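Local coordinates for Lin1840 protein (Listeria innocua serovar 6a, PDB 4ZOD) that probably hydrolyses terminal, non-reducing beta-D-glucosyl residues to release beta-D-glucose, as a family 3 glycoside hydrolase, at residues K232-A237 / G265-D270; P245-K250 / G272-V277. The protein carries 1 engineered substitution. All coordinates share one frame; numbering follows the deposited sequence.

Contact 1 of 2, residues K232-A237 / G265-D270. With BGC (beta-D-glucopyranose), chain L.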
loop_
_atom_site.group_PDB
_atom_site.type_symbol
_atom_site.label_atom_id
_atom_site.label_comp_id
_atom_site.label_asym_id
_atom_site.label_seq_id
_atom_site.Cartn_x
_atom_site.Cartn_y
_atom_site.Cartn_z
ATOM N N LYS B 232 23.962 -21.514 -0.173
ATOM C CA LYS B 232 24.867 -21.656 0.966
ATOM C C LYS B 232 24.682 -20.582 2.002
ATOM O O LYS B 232 24.880 -20.842 3.201
ATOM C CB LYS B 232 26.324 -21.630 0.470
ATOM C CG LYS B 232 26.716 -22.911 -0.228
ATOM C CD LYS B 232 26.563 -24.073 0.730
ATOM C CE LYS B 232 27.327 -25.325 0.337
ATOM N NZ LYS B 232 27.343 -26.189 1.554
ATOM N N LEU B 233 24.337 -19.366 1.546
ATOM C CA LEU B 233 24.122 -18.227 2.458
ATOM C C LEU B 233 22.734 -17.577 2.322
ATOM O O LEU B 233 22.004 -17.747 1.340
ATOM C CB LEU B 233 25.166 -17.127 2.280
ATOM C CG LEU B 233 26.630 -17.450 2.533
ATOM C CD1 LEU B 233 27.263 -18.131 1.324
ATOM C CD2 LEU B 233 27.360 -16.157 2.876
ATOM N N VAL B 234 22.413 -16.799 3.338
ATOM C CA VAL B 234 21.238 -15.934 3.333
ATOM C C VAL B 234 21.640 -14.569 3.889
ATOM O O VAL B 234 22.492 -14.514 4.747
ATOM C CB VAL B 234 20.102 -16.562 4.137
ATOM C CG1 VAL B 234 18.896 -15.658 4.195
ATOM C CG2 VAL B 234 19.672 -17.859 3.475
ATOM N N MET B 235 21.070 -13.489 3.338
ATOM C CA MET B 235 21.320 -12.121 3.825
ATOM C C MET B 235 20.025 -11.540 4.416
ATOM O O MET B 235 18.959 -11.752 3.867
ATOM C CB MET B 235 21.828 -11.235 2.675
ATOM C CG MET B 235 21.989 -9.734 2.980
ATOM S SD MET B 235 22.409 -8.746 1.506
ATOM C CE MET B 235 23.935 -9.532 0.963
ATOM N N THR B 236 20.137 -10.828 5.545
ATOM C CA THR B 236 19.012 -10.183 6.139
ATOM C C THR B 236 18.541 -9.006 5.263
ATOM O O THR B 236 19.298 -8.489 4.395
ATOM C CB THR B 236 19.325 -9.660 7.563
ATOM O OG1 THR B 236 20.223 -8.558 7.517
ATOM C CG2 THR B 236 19.904 -10.771 8.484
ATOM N N ALA B 237 17.306 -8.556 5.538
ATOM C CA ALA B 237 16.739 -7.404 4.898
ATOM C C ALA B 237 16.863 -6.147 5.754
ATOM O O ALA B 237 16.887 -6.216 6.977
ATOM C CB ALA B 237 15.279 -7.690 4.636
ATOM N N GLY B 265 23.388 -22.525 7.202
ATOM C CA GLY B 265 24.526 -21.761 6.686
ATOM C C GLY B 265 24.721 -20.396 7.313
ATOM O O GLY B 265 24.097 -20.046 8.332
ATOM N N VAL B 266 25.612 -19.619 6.699
ATOM C CA VAL B 266 25.964 -18.297 7.197
ATOM C C VAL B 266 24.833 -17.321 6.865
ATOM O O VAL B 266 24.339 -17.322 5.730
ATOM C CB VAL B 266 27.280 -17.773 6.579
ATOM C CG1 VAL B 266 27.563 -16.355 7.061
ATOM C CG2 VAL B 266 28.452 -18.697 6.938
ATOM N N LEU B 267 24.397 -16.572 7.883
ATOM C CA LEU B 267 23.414 -15.501 7.779
ATOM C C LEU B 267 24.182 -14.204 7.895
ATOM O O LEU B 267 24.731 -13.903 8.954
ATOM C CB LEU B 267 22.395 -15.565 8.936
ATOM C CG LEU B 267 21.287 -14.477 8.932
ATOM C CD1 LEU B 267 20.567 -14.506 7.567
ATOM C CD2 LEU B 267 20.275 -14.594 10.060
ATOM N N ILE B 268 24.229 -13.469 6.787
ATOM C CA ILE B 268 24.968 -12.230 6.679
ATOM C C ILE B 268 24.047 -11.009 6.738
ATOM O O ILE B 268 22.972 -11.008 6.160
ATOM C CB ILE B 268 25.863 -12.206 5.391
ATOM C CG1 ILE B 268 26.809 -10.992 5.387
ATOM C CG2 ILE B 268 25.059 -12.296 4.098
ATOM C CD1 ILE B 268 27.806 -10.999 4.241
ATOM N N SER B 269 24.454 -10.002 7.501
ATOM C CA SER B 269 23.668 -8.799 7.589
ATOM C C SER B 269 23.757 -8.109 6.244
ATOM O O SER B 269 24.737 -8.252 5.481
ATOM C CB SER B 269 24.153 -7.878 8.673
ATOM O OG SER B 269 25.215 -7.039 8.221
ATOM N N ASP B 270 22.718 -7.369 5.919
ATOM C CA ASP B 270 22.858 -6.489 4.786
ATOM C C ASP B 270 23.812 -5.377 5.271
ATOM O O ASP B 270 24.194 -5.325 6.425
ATOM C CB ASP B 270 21.466 -5.974 4.262
ATOM C CG ASP B 270 21.513 -5.496 2.790
ATOM O OD1 ASP B 270 22.635 -5.215 2.299
ATOM O OD2 ASP B 270 20.479 -5.395 2.119
HETATM C C2 BGC L . 22.302 -4.146 -0.771
HETATM C C3 BGC L . 22.645 -5.587 -1.043
HETATM C C4 BGC L . 24.113 -5.684 -1.527
HETATM C C5 BGC L . 25.010 -5.038 -0.499
HETATM C C6 BGC L . 26.549 -5.121 -0.639
HETATM C C1 BGC L . 23.380 -3.480 0.075
HETATM O O1 BGC L . 23.097 -2.108 0.084
HETATM O O2 BGC L . 21.023 -4.075 -0.126
HETATM O O3 BGC L . 21.641 -6.155 -1.911
HETATM O O4 BGC L . 24.439 -7.048 -1.673
HETATM O O5 BGC L . 24.660 -3.672 -0.527
HETATM O O6 BGC L . 26.935 -4.666 -1.933
#
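M235 and T236 meet I268 and D270 where two neighbouring parallel strands, 233-236 and 266-268, of the family 3 TIM-barrel domain run toward a bound glucose. V234 is bonded through both its backbone N and its backbone O, the N giving a hydrogen bond to V266 O and the O accepting one from I268 N at 2.9 Å; T236 N then bonds to I268 O.

M235 can be followed outward. Its CB packs on I268 CG2 at 3.7 Å, and CG, anti to the backbone N (chi1 173°), lies 3.6 Å from I268 O. SD reaches the carboxylate carbon CG of D270 at 3.6 Å, and a bend at chi3 (-58°) carries CE to 3.7 Å from O4 of the sugar. A long, flexible thioether suits this place, since it packs against the carboxylate and reaches the sugar without adding a charged or strongly polar group. On the other face, V234 CG1 and L267 CD1 touch at 3.9 Å, beneath helix 250-260, where branched aliphatic side chains fit.

T236 uses its hydroxyl to hold the chain at D270: OG1 accepts D270 N at 3.2 Å, and it probably also bonds with T247. S269 OG bonds to D270 O as well. The backbone of D270 is thus gripped at both N and O, while its OD2 accepts the sugar O2 and its OD1 lies 2.9 Å from the anomeric carbon C1. That approach is consistent with the role of nucleophile known for an aspartate at this point in family 3 enzymes.

Contact 2 of 2, residues P245-K250 / G272-V277. With BGC (beta-D-glucopyranose), chain M.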
loop_
_atom_site.group_PDB
_atom_site.type_symbol
_atom_site.label_atom_id
_atom_site.label_comp_id
_atom_site.label_asym_id
_atom_site.label_seq_id
_atom_site.Cartn_x
_atom_site.Cartn_y
_atom_site.Cartn_z
ATOM N N PRO B 245 12.981 -4.892 12.924
ATOM C CA PRO B 245 13.954 -5.053 11.861
ATOM C C PRO B 245 14.351 -6.478 11.628
ATOM O O PRO B 245 14.673 -7.210 12.571
ATOM C CB PRO B 245 15.163 -4.256 12.343
ATOM C CG PRO B 245 14.565 -3.191 13.167
ATOM C CD PRO B 245 13.357 -3.780 13.808
ATOM N N ALA B 246 14.399 -6.852 10.353
ATOM C CA ALA B 246 14.632 -8.268 10.015
ATOM C C ALA B 246 15.939 -8.771 10.642
ATOM O O ALA B 246 15.999 -9.900 11.126
ATOM C CB ALA B 246 14.659 -8.473 8.499
ATOM N N THR B 247 16.948 -7.893 10.669
ATOM C CA THR B 247 18.287 -8.287 11.091
ATOM C C THR B 247 18.320 -8.696 12.558
ATOM O O THR B 247 19.072 -9.579 12.856
ATOM C CB THR B 247 19.288 -7.193 10.838
ATOM O OG1 THR B 247 19.354 -6.936 9.428
ATOM C CG2 THR B 247 20.678 -7.601 11.291
ATOM N N MET B 248 17.503 -8.089 13.451
ATOM C CA MET B 248 17.429 -8.537 14.869
ATOM C C MET B 248 16.113 -9.263 15.197
ATOM O O MET B 248 15.703 -9.310 16.331
ATOM C CB MET B 248 17.729 -7.377 15.839
ATOM C CG MET B 248 16.822 -6.171 15.716
ATOM S SD MET B 248 16.719 -5.103 17.163
ATOM C CE MET B 248 15.586 -5.957 18.255
ATOM N N ASN B 249 15.486 -9.873 14.187
ATOM C CA ASN B 249 14.137 -10.490 14.336
ATOM C C ASN B 249 14.322 -11.974 14.634
ATOM O O ASN B 249 14.453 -12.842 13.726
ATOM C CB ASN B 249 13.259 -10.232 13.090
ATOM C CG ASN B 249 11.803 -10.636 13.288
ATOM O OD1 ASN B 249 11.544 -11.646 13.904
ATOM N ND2 ASN B 249 10.852 -9.868 12.720
ATOM N N LYS B 250 14.352 -12.266 15.933
ATOM C CA LYS B 250 14.676 -13.591 16.398
ATOM C C LYS B 250 13.678 -14.602 15.855
ATOM O O LYS B 250 14.067 -15.667 15.371
ATOM C CB LYS B 250 14.796 -13.607 17.933
ATOM C CG LYS B 250 15.259 -14.936 18.439
ATOM C CD LYS B 250 15.276 -14.999 19.959
ATOM C CE LYS B 250 15.514 -16.440 20.444
ATOM N NZ LYS B 250 16.963 -16.680 20.672
ATOM N N GLY B 272 25.468 -2.709 6.928
ATOM C CA GLY B 272 25.240 -1.837 8.066
ATOM C C GLY B 272 23.907 -2.097 8.716
ATOM O O GLY B 272 23.523 -1.392 9.631
ATOM N N ALA B 273 23.234 -3.167 8.315
ATOM C CA ALA B 273 21.899 -3.416 8.836
ATOM C C ALA B 273 21.900 -3.708 10.365
ATOM O O ALA B 273 20.917 -3.401 11.065
ATOM C CB ALA B 273 21.238 -4.554 8.079
ATOM N N VAL B 274 22.988 -4.298 10.860
ATOM C CA VAL B 274 23.193 -4.530 12.296
ATOM C C VAL B 274 23.202 -3.201 13.051
ATOM O O VAL B 274 22.391 -3.005 13.963
ATOM C CB VAL B 274 24.486 -5.365 12.633
ATOM C CG1 VAL B 274 24.799 -5.347 14.138
ATOM C CG2 VAL B 274 24.345 -6.798 12.152
ATOM N N ALA B 275 24.057 -2.257 12.693
ATOM C CA ALA B 275 24.017 -0.935 13.399
ATOM C C ALA B 275 22.699 -0.170 13.245
ATOM O O ALA B 275 22.310 0.674 14.063
ATOM C CB ALA B 275 25.141 -0.070 12.909
ATOM N N GLU B 276 22.040 -0.422 12.138
ATOM C CA GLU B 276 20.883 0.367 11.726
ATOM C C GLU B 276 19.594 0.013 12.497
ATOM O O GLU B 276 18.629 0.787 12.487
ATOM C CB GLU B 276 20.668 0.223 10.192
ATOM C CG GLU B 276 21.520 1.200 9.407
ATOM C CD GLU B 276 21.572 0.933 7.916
ATOM O OE1 GLU B 276 20.722 0.187 7.348
ATOM O OE2 GLU B 276 22.495 1.497 7.324
ATOM N N VAL B 277 19.609 -1.115 13.196
ATOM C CA VAL B 277 18.485 -1.430 14.090
ATOM C C VAL B 277 18.377 -0.316 15.146
ATOM O O VAL B 277 17.305 -0.063 15.714
ATOM C CB VAL B 277 18.592 -2.843 14.707
ATOM C CG1 VAL B 277 18.662 -3.925 13.631
ATOM C CG2 VAL B 277 19.777 -2.954 15.636
HETATM C C2 BGC M . 5.205 -14.173 16.044
HETATM C C3 BGC M . 5.190 -13.275 14.803
HETATM C C4 BGC M . 5.579 -11.809 15.093
HETATM C C5 BGC M . 6.916 -11.937 15.837
HETATM C C6 BGC M . 7.872 -10.808 16.153
HETATM C C1 BGC M . 6.516 -13.975 16.873
HETATM O O1 BGC M . 6.612 -14.487 18.217
HETATM O O2 BGC M . 5.001 -15.491 15.474
HETATM O O3 BGC M . 3.963 -13.521 14.086
HETATM O O4 BGC M . 5.695 -11.162 13.814
HETATM O O5 BGC M . 6.714 -12.583 17.078
HETATM O O6 BGC M . 9.153 -11.365 15.725
#
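Past the C-terminal ends of two barrel strands, P245, T247 and M248 in the loop leading to helix 250-260 pack against A273, V274 and V277, which lie in or next to the weakly bonded helical turn following strand 266-268. V277 carries most of this apolar patch. Its CG1 touches both P245 CB, at 3.7 Å, and M248 CG, at 3.6 Å, the V277 side chain crossing the other two obliquely. M248 has CG between its own backbone N and carbonyl carbon (chi1 58°), which folds the chain over V277, and SD comes to 3.8 Å from V277 CB. Proline's rigid ring and methionine's pliable chain together shape a surface for a branched valine.

T247 divides its two branches. The methyl CG2, anti to the backbone N (chi1 -62° for OG1), meets V274 CG2 at 3.9 Å, nearly at right angles. OG1 lies over the methyl A273 CB at 3.3 Å, while its probable polar partner is T236; the short alanine methyl suits a place so near the hydroxyl.

Beyond the patch, N249 caps helix 250-260 through OD1 to L252 N, and OD1 also lies 3.0 Å from O6 of a second glucose, bound by T212 and D242. E276 forms a salt bridge with R572 of the second subunit. Across the segments the contact is mostly apolar and rests on close fit and burial, while directed bonds come from outside partners such as T236.

How the contacts relate
From the N terminus the chain passes through 232-237, then 245-250, 265-270 and 272-277, so the two contacts cross instead of nesting. Contact 1 closes the excursion through strand 244-245 and helix 250-260, a beta-alpha-beta crossover between adjacent barrel strands. Contact 2 closes a loop that begins inside that excursion and ends after the second strand. Their centres lie about 12 Å apart, and they share a seam: the T236-T247 hydroxyl pair joins them, and S269 CB packs on V274 CG2. Together they tie the strand ends beside the glucose-binding aspartate to the loops past the C-terminal ends of the barrel strands.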